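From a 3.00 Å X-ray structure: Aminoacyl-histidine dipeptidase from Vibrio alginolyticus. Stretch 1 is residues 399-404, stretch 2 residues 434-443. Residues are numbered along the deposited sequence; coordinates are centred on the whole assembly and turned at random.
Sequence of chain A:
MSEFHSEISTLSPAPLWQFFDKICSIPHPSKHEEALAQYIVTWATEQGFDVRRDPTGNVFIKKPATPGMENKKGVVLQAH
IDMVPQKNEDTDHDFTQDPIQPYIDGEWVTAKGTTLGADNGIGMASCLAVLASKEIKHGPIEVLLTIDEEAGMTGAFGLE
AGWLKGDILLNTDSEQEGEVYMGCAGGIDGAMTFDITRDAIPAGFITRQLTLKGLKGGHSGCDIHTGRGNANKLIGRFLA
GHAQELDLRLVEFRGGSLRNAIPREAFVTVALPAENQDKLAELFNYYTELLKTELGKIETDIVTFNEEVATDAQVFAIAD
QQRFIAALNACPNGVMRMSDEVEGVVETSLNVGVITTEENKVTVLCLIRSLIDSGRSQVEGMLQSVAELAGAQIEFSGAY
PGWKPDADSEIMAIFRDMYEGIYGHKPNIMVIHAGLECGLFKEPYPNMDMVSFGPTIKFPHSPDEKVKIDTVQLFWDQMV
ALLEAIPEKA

Stretch 1 (399-404) AYPGWK
Stretch 2 434-443: AGLECGLFKE

The most unusual feature of this contact is a sulfur-aromatic approach. Cys 438 SG lies 4.2 Å from the centroid of the six-membered ring of Trp 403, 42° off the ring normal, so the approach is oblique. The closest pair is Cys 438 SG to Trp 403 CZ3, 3.4 Å. No hydrogen bond crosses between the stretches; the contact rests on packing and buries 473 Å² in total.

Stretch 1 is extended. Ala 399 and Tyr 400 end a strand (phi/psi -82/130 and -140/140). Pro 401 (-65/151), Gly 402 (-102/176) and Trp 403 (-126/103) continue as loop. In stretch 2, Gly 435 and Leu 436 are also extended, and the chain then coils from Glu 437 with helical phi/psi. Gly 439 N donates a hydrogen bond to Leu 436 O (2.8 Å), and Lys 442 N to Gly 439 O (2.6 Å). A type I turn spans Leu 440 to Glu 443; Glu 443 N donates to Leu 440 O (3.2 Å).

Pro 401 CA is 5.5 Å from Leu 440 CA, and Trp 403 CA 4.9 Å from Gly 439 CA; these pairs run in opposite order. Trp 403 CB is 4.0 Å from Gly 439 CA. A CB on Gly 439 would point sideways and clash with Leu 436 O (2.9 Å), within its own stretch.

The CA-to-CB bonds of Trp 403 (chi1 171°, t; chi2 26°) and Cys 438 (chi1 50°, p) point toward the other stretch. Leu 436 (m, t) meets the indole edge, CD1 to Trp 403 CZ3 4.4 Å. The aliphatic part of Lys 442 (m, m, chi3 -97°, t) lies against the indole, Lys 442 CG 3.8 Å from Trp 403 CD1; its NZ is bonded elsewhere in the structure.

Pro 401, C-gamma endo, points toward Leu 440 (m, p), whose CA-to-CB bond points away though its end comes nearer. Pro 401 CG is 3.6 Å from Leu 440 CA and 4.0 Å from Leu 440 CG, an apolar pairing. Tyr 400 (chi1 54°, p; chi2 97°) brings CE1 to 4.2 Å from Gly 435 CA.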

# COMPACT_ATOMS: atom_id res chain seq x y z
N ALA A 399 4.71 12.05 -1.68
CA ALA A 399 4.56 11.60 -3.05
C ALA A 399 5.48 10.42 -3.32
O ALA A 399 6.68 10.49 -3.03
CB ALA A 399 4.88 12.72 -4.01
N TYR A 400 4.93 9.34 -3.89
CA TYR A 400 5.71 8.16 -4.28
C TYR A 400 5.26 7.57 -5.62
O TYR A 400 4.06 7.47 -5.91
CB TYR A 400 5.68 7.09 -3.18
CG TYR A 400 4.29 6.68 -2.73
CD1 TYR A 400 3.67 5.54 -3.26
CD2 TYR A 400 3.59 7.43 -1.78
CE1 TYR A 400 2.40 5.16 -2.86
CE2 TYR A 400 2.32 7.04 -1.36
CZ TYR A 400 1.74 5.91 -1.91
OH TYR A 400 0.50 5.52 -1.51
N PRO A 401 6.22 7.14 -6.45
CA PRO A 401 5.94 6.69 -7.81
C PRO A 401 5.10 5.43 -7.89
O PRO A 401 5.12 4.59 -7.00
CB PRO A 401 7.33 6.42 -8.38
CG PRO A 401 8.20 6.23 -7.19
CD PRO A 401 7.65 7.09 -6.12
N GLY A 402 4.35 5.32 -8.99
CA GLY A 402 3.55 4.14 -9.28
C GLY A 402 4.26 3.29 -10.31
O GLY A 402 5.30 3.70 -10.83
N TRP A 403 3.68 2.13 -10.61
CA TRP A 403 4.25 1.17 -11.53
C TRP A 403 3.22 0.81 -12.62
O TRP A 403 2.29 0.03 -12.36
CB TRP A 403 4.70 -0.06 -10.72
CG TRP A 403 5.14 -1.29 -11.48
CD1 TRP A 403 5.66 -1.37 -12.75
CD2 TRP A 403 5.13 -2.64 -10.98
NE1 TRP A 403 5.94 -2.67 -13.08
CE2 TRP A 403 5.64 -3.47 -12.01
CE3 TRP A 403 4.74 -3.22 -9.76
CZ2 TRP A 403 5.76 -4.85 -11.85
CZ3 TRP A 403 4.86 -4.59 -9.61
CH2 TRP A 403 5.37 -5.39 -10.65
N LYS A 404 3.37 1.38 -13.82
CA LYS A 404 2.38 1.17 -14.87
C LYS A 404 2.46 -0.23 -15.48
O LYS A 404 3.52 -0.66 -15.90
CB LYS A 404 2.40 2.29 -15.94
CG LYS A 404 3.32 2.10 -17.17
CD LYS A 404 3.37 3.37 -18.05
CE LYS A 404 3.93 4.54 -17.25
NZ LYS A 404 4.33 5.74 -18.06
N ALA A 434 -2.09 0.10 -4.66
CA ALA A 434 -1.31 0.32 -3.44
C ALA A 434 0.19 0.45 -3.74
O ALA A 434 0.64 0.23 -4.87
CB ALA A 434 -1.55 -0.75 -2.42
N GLY A 435 0.96 0.81 -2.72
CA GLY A 435 2.40 1.01 -2.87
C GLY A 435 3.21 -0.23 -2.52
O GLY A 435 2.99 -0.85 -1.49
N LEU A 436 4.12 -0.57 -3.43
CA LEU A 436 5.09 -1.64 -3.25
C LEU A 436 6.47 -1.12 -3.64
O LEU A 436 6.60 -0.29 -4.55
CB LEU A 436 4.77 -2.82 -4.16
CG LEU A 436 3.40 -3.45 -4.34
CD1 LEU A 436 3.53 -4.52 -5.42
CD2 LEU A 436 2.79 -4.04 -3.08
N GLU A 437 7.50 -1.63 -2.95
CA GLU A 437 8.89 -1.28 -3.19
C GLU A 437 9.26 -1.29 -4.67
O GLU A 437 9.88 -0.36 -5.16
CB GLU A 437 9.78 -2.25 -2.44
CG GLU A 437 11.27 -1.95 -2.49
CD GLU A 437 12.01 -2.73 -1.42
OE1 GLU A 437 11.88 -3.98 -1.41
OE2 GLU A 437 12.69 -2.08 -0.57
N CYS A 438 8.89 -2.34 -5.39
CA CYS A 438 9.22 -2.38 -6.82
C CYS A 438 8.66 -1.21 -7.65
O CYS A 438 9.05 -1.01 -8.81
CB CYS A 438 8.88 -3.75 -7.47
SG CYS A 438 7.20 -4.37 -7.16
N GLY A 439 7.74 -0.45 -7.06
CA GLY A 439 7.23 0.75 -7.70
C GLY A 439 8.35 1.77 -7.81
O GLY A 439 8.73 2.16 -8.93
N LEU A 440 8.90 2.16 -6.66
CA LEU A 440 9.98 3.12 -6.59
C LEU A 440 11.09 2.76 -7.56
O LEU A 440 11.85 3.63 -7.99
CB LEU A 440 10.53 3.23 -5.17
CG LEU A 440 9.66 3.98 -4.16
CD1 LEU A 440 8.34 3.29 -3.91
CD2 LEU A 440 10.39 4.19 -2.84
N PHE A 441 11.16 1.49 -7.93
CA PHE A 441 12.17 1.02 -8.88
C PHE A 441 11.95 1.57 -10.26
O PHE A 441 12.88 1.56 -11.06
CB PHE A 441 12.26 -0.51 -8.97
CG PHE A 441 12.71 -1.18 -7.69
CD1 PHE A 441 12.33 -2.49 -7.43
CD2 PHE A 441 13.50 -0.51 -6.77
CE1 PHE A 441 12.72 -3.10 -6.27
CE2 PHE A 441 13.89 -1.12 -5.60
CZ PHE A 441 13.50 -2.42 -5.35
N LYS A 442 10.73 2.02 -10.55
CA LYS A 442 10.44 2.57 -11.88
C LYS A 442 10.89 4.01 -12.07
O LYS A 442 10.98 4.45 -13.21
CB LYS A 442 8.94 2.50 -12.22
CG LYS A 442 8.47 1.15 -12.76
CD LYS A 442 9.16 0.74 -14.05
CE LYS A 442 8.33 1.08 -15.28
NZ LYS A 442 8.67 0.19 -16.43
N GLU A 443 11.21 4.71 -10.98
CA GLU A 443 11.73 6.08 -11.08
C GLU A 443 12.99 6.13 -11.98
O GLU A 443 12.96 6.74 -13.05
CB GLU A 443 12.09 6.68 -9.71
CG GLU A 443 11.88 8.21 -9.60
CD GLU A 443 12.40 9.00 -10.83
OE1 GLU A 443 13.64 9.17 -10.96
OE2 GLU A 443 11.56 9.45 -11.67